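Local coordinates for manganese-binding protein (Chlamydia trachomatis, PDB 6NSI) that captures iron, manganese or nickel ions, with a preference for ferrous iron, and delivers them to the membrane permease of an ABC importer, at residues Phe174-Leu179 and Gly188-Arg193. Residues are numbered along the deposited sequence; the frame is centred on the assembly and turned at random.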
loop_
_atom_site.group_PDB
_atom_site.type_symbol
_atom_site.label_atom_id
_atom_site.label_comp_id
_atom_site.label_asym_id
_atom_site.label_seq_id
_atom_site.Cartn_x
_atom_site.Cartn_y
_atom_site.Cartn_z
ATOM N N PHE A 174 2.082 6.264 -4.340
ATOM C CA PHE A 174 0.859 6.952 -4.729
ATOM C C PHE A 174 1.149 8.383 -5.172
ATOM O O PHE A 174 0.681 8.842 -6.224
ATOM C CB PHE A 174 -0.093 6.917 -3.515
ATOM C CG PHE A 174 -1.435 7.553 -3.739
ATOM C CD1 PHE A 174 -1.619 8.929 -3.551
ATOM C CD2 PHE A 174 -2.528 6.768 -4.077
ATOM C CE1 PHE A 174 -2.852 9.503 -3.739
ATOM C CE2 PHE A 174 -3.774 7.332 -4.270
ATOM C CZ PHE A 174 -3.942 8.704 -4.089
ATOM N N THR A 175 1.910 9.110 -4.352
ATOM C CA THR A 175 2.176 10.522 -4.599
ATOM C C THR A 175 3.018 10.715 -5.856
ATOM O O THR A 175 2.765 11.625 -6.654
ATOM C CB THR A 175 2.905 11.110 -3.389
ATOM O OG1 THR A 175 2.054 11.051 -2.220
ATOM C CG2 THR A 175 3.352 12.545 -3.680
ATOM N N ARG A 176 4.052 9.890 -6.013
ATOM C CA ARG A 176 4.923 9.969 -7.183
ATOM C C ARG A 176 4.149 9.685 -8.475
ATOM O O ARG A 176 4.349 10.365 -9.491
ATOM C CB ARG A 176 6.092 8.986 -7.006
ATOM C CG ARG A 176 7.263 9.164 -8.001
ATOM C CD ARG A 176 8.329 8.049 -7.845
ATOM N NE ARG A 176 7.773 6.712 -8.079
ATOM C CZ ARG A 176 8.478 5.570 -8.085
ATOM N NH1 ARG A 176 9.794 5.584 -7.857
ATOM N NH2 ARG A 176 7.868 4.403 -8.324
ATOM N N ARG A 177 3.249 8.695 -8.452
ATOM C CA ARG A 177 2.483 8.360 -9.649
ATOM C C ARG A 177 1.383 9.377 -9.937
ATOM O O ARG A 177 1.282 9.881 -11.058
ATOM C CB ARG A 177 1.862 6.962 -9.539
ATOM C CG ARG A 177 0.977 6.655 -10.787
ATOM C CD ARG A 177 0.813 5.179 -11.057
ATOM N NE ARG A 177 0.165 4.874 -12.339
ATOM C CZ ARG A 177 0.820 4.683 -13.490
ATOM N NH1 ARG A 177 2.147 4.792 -13.539
ATOM N NH2 ARG A 177 0.157 4.377 -14.607
ATOM N N TYR A 178 0.533 9.670 -8.946
ATOM C CA TYR A 178 -0.749 10.323 -9.201
ATOM C C TYR A 178 -0.776 11.805 -8.887
ATOM O O TYR A 178 -1.686 12.498 -9.352
ATOM C CB TYR A 178 -1.868 9.681 -8.371
ATOM C CG TYR A 178 -2.101 8.229 -8.683
ATOM C CD1 TYR A 178 -2.512 7.826 -9.952
ATOM C CD2 TYR A 178 -1.895 7.259 -7.707
ATOM C CE1 TYR A 178 -2.718 6.487 -10.241
ATOM C CE2 TYR A 178 -2.101 5.927 -7.975
ATOM C CZ TYR A 178 -2.520 5.539 -9.241
ATOM O OH TYR A 178 -2.715 4.193 -9.495
ATOM N N LEU A 179 0.136 12.291 -8.057
ATOM C CA LEU A 179 0.090 13.668 -7.595
ATOM C C LEU A 179 1.187 14.522 -8.209
ATOM O O LEU A 179 1.221 15.739 -7.969
ATOM C CB LEU A 179 0.182 13.715 -6.056
ATOM C CG LEU A 179 -1.018 13.136 -5.289
ATOM C CD1 LEU A 179 -0.850 13.316 -3.775
ATOM C CD2 LEU A 179 -2.340 13.725 -5.755
ATOM N N GLY A 188 12.896 14.228 -9.084
ATOM C CA GLY A 188 12.763 13.861 -7.693
ATOM C C GLY A 188 12.082 14.903 -6.829
ATOM O O GLY A 188 11.880 14.657 -5.624
ATOM N N GLU A 189 11.703 16.053 -7.395
ATOM C CA GLU A 189 10.976 17.035 -6.600
ATOM C C GLU A 189 9.531 16.629 -6.335
ATOM O O GLU A 189 8.811 17.389 -5.683
ATOM C CB GLU A 189 11.041 18.407 -7.274
ATOM C CG GLU A 189 12.305 19.171 -6.875
ATOM C CD GLU A 189 12.693 20.260 -7.856
ATOM O OE1 GLU A 189 11.853 20.641 -8.712
ATOM O OE2 GLU A 189 13.854 20.728 -7.769
ATOM N N TRP A 190 9.098 15.468 -6.838
ATOM C CA TRP A 190 7.821 14.904 -6.432
ATOM C C TRP A 190 7.750 14.725 -4.921
ATOM O O TRP A 190 6.669 14.829 -4.336
ATOM C CB TRP A 190 7.598 13.560 -7.135
ATOM C CG TRP A 190 8.507 12.455 -6.671
ATOM C CD1 TRP A 190 9.672 12.051 -7.260
ATOM C CD2 TRP A 190 8.330 11.608 -5.514
ATOM N NE1 TRP A 190 10.226 11.005 -6.553
ATOM C CE2 TRP A 190 9.422 10.716 -5.478
ATOM C CE3 TRP A 190 7.351 11.517 -4.514
ATOM C CZ2 TRP A 190 9.569 9.749 -4.475
ATOM C CZ3 TRP A 190 7.504 10.551 -3.512
ATOM C CH2 TRP A 190 8.604 9.687 -3.502
ATOM N N ARG A 191 8.894 14.466 -4.278
ATOM C CA ARG A 191 8.934 14.239 -2.835
ATOM C C ARG A 191 8.437 15.441 -2.045
ATOM O O ARG A 191 7.975 15.277 -0.914
ATOM C CB ARG A 191 10.357 13.871 -2.411
ATOM C CG ARG A 191 10.767 12.458 -2.766
ATOM C CD ARG A 191 11.819 11.969 -1.793
ATOM N NE ARG A 191 11.831 10.520 -1.620
ATOM C CZ ARG A 191 12.595 9.691 -2.333
ATOM N NH1 ARG A 191 13.393 10.173 -3.284
ATOM N NH2 ARG A 191 12.555 8.378 -2.100
ATOM N N SER A 192 8.488 16.646 -2.619
ATOM C CA SER A 192 7.882 17.792 -1.940
ATOM C C SER A 192 6.377 17.618 -1.729
ATOM O O SER A 192 5.787 18.314 -0.887
ATOM C CB SER A 192 8.148 19.069 -2.744
ATOM O OG SER A 192 7.212 19.159 -3.811
ATOM N N ARG A 193 5.741 16.690 -2.448
ATOM C CA ARG A 193 4.283 16.580 -2.448
ATOM C C ARG A 193 3.694 15.673 -1.363
ATOM O O ARG A 193 2.462 15.562 -1.280
ATOM C CB ARG A 193 3.814 16.110 -3.829
ATOM C CG ARG A 193 4.477 16.902 -4.967
ATOM C CD ARG A 193 3.561 17.014 -6.164
ATOM N NE ARG A 193 2.687 18.122 -5.863
ATOM C CZ ARG A 193 2.718 19.288 -6.483
ATOM N NH1 ARG A 193 3.545 19.478 -7.485
ATOM N NH2 ARG A 193 1.903 20.251 -6.079
#
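Arg176 lays the methylene part of its side chain over one face of the Trp190 indole. CG, anti to the backbone N (chi1 -167°), sits 3.5 Å from the centroid of the five-membered ring and almost on its normal, a CH-pi contact. CB lies nearer the benzene half, 3.8 Å from Trp190 CE3, and CD follows the other way to within 3.7 Å of Trp190 NE1. CB, CG and CD cover this face; a bend at chi3 (60°) turns NE aside, and the guanidinium, its plane 67° from the indole, does not stack flat on it. Arginine suits this partly exposed place: its methylenes shield the tryptophan while NH1 reaches the carbonyl O of Asp91. Arg191 CG takes the opposite face.

Thr175 approaches the same ring at its edge. Its CG2 packs 3.6 Å from Arg193 CB, while OG1 is hydrogen-bonded to Phe171 O, just before the helix starts; threonine thus turns its methyl toward the 3-10 turn and keeps its buried hydroxyl satisfied. Arg193 bends at chi2 and chi3, and its CD methylene makes a close contact, 3.2 Å, with Leu179 O. The buried guanidinium is held by Arg162 O at NE and by a salt bridge from NH1 to Glu184.

No hydrogen bond joins the two segments; the contact is side-chain packing, and the side chain of Thr175 is about 13 Å from the bound iron(III) ion. Gly188, with positive phi, ends helix 182-187; a CB there would press against the carbonyl O of the residue before, which calls for glycine. The 3-10 turn 189-193 carries the chain back against the last turn of helix 172-178. Leu164 of strand 164-165 touches Thr175 and Leu179 and pairs through its backbone with Arg193, just before strand 194-195.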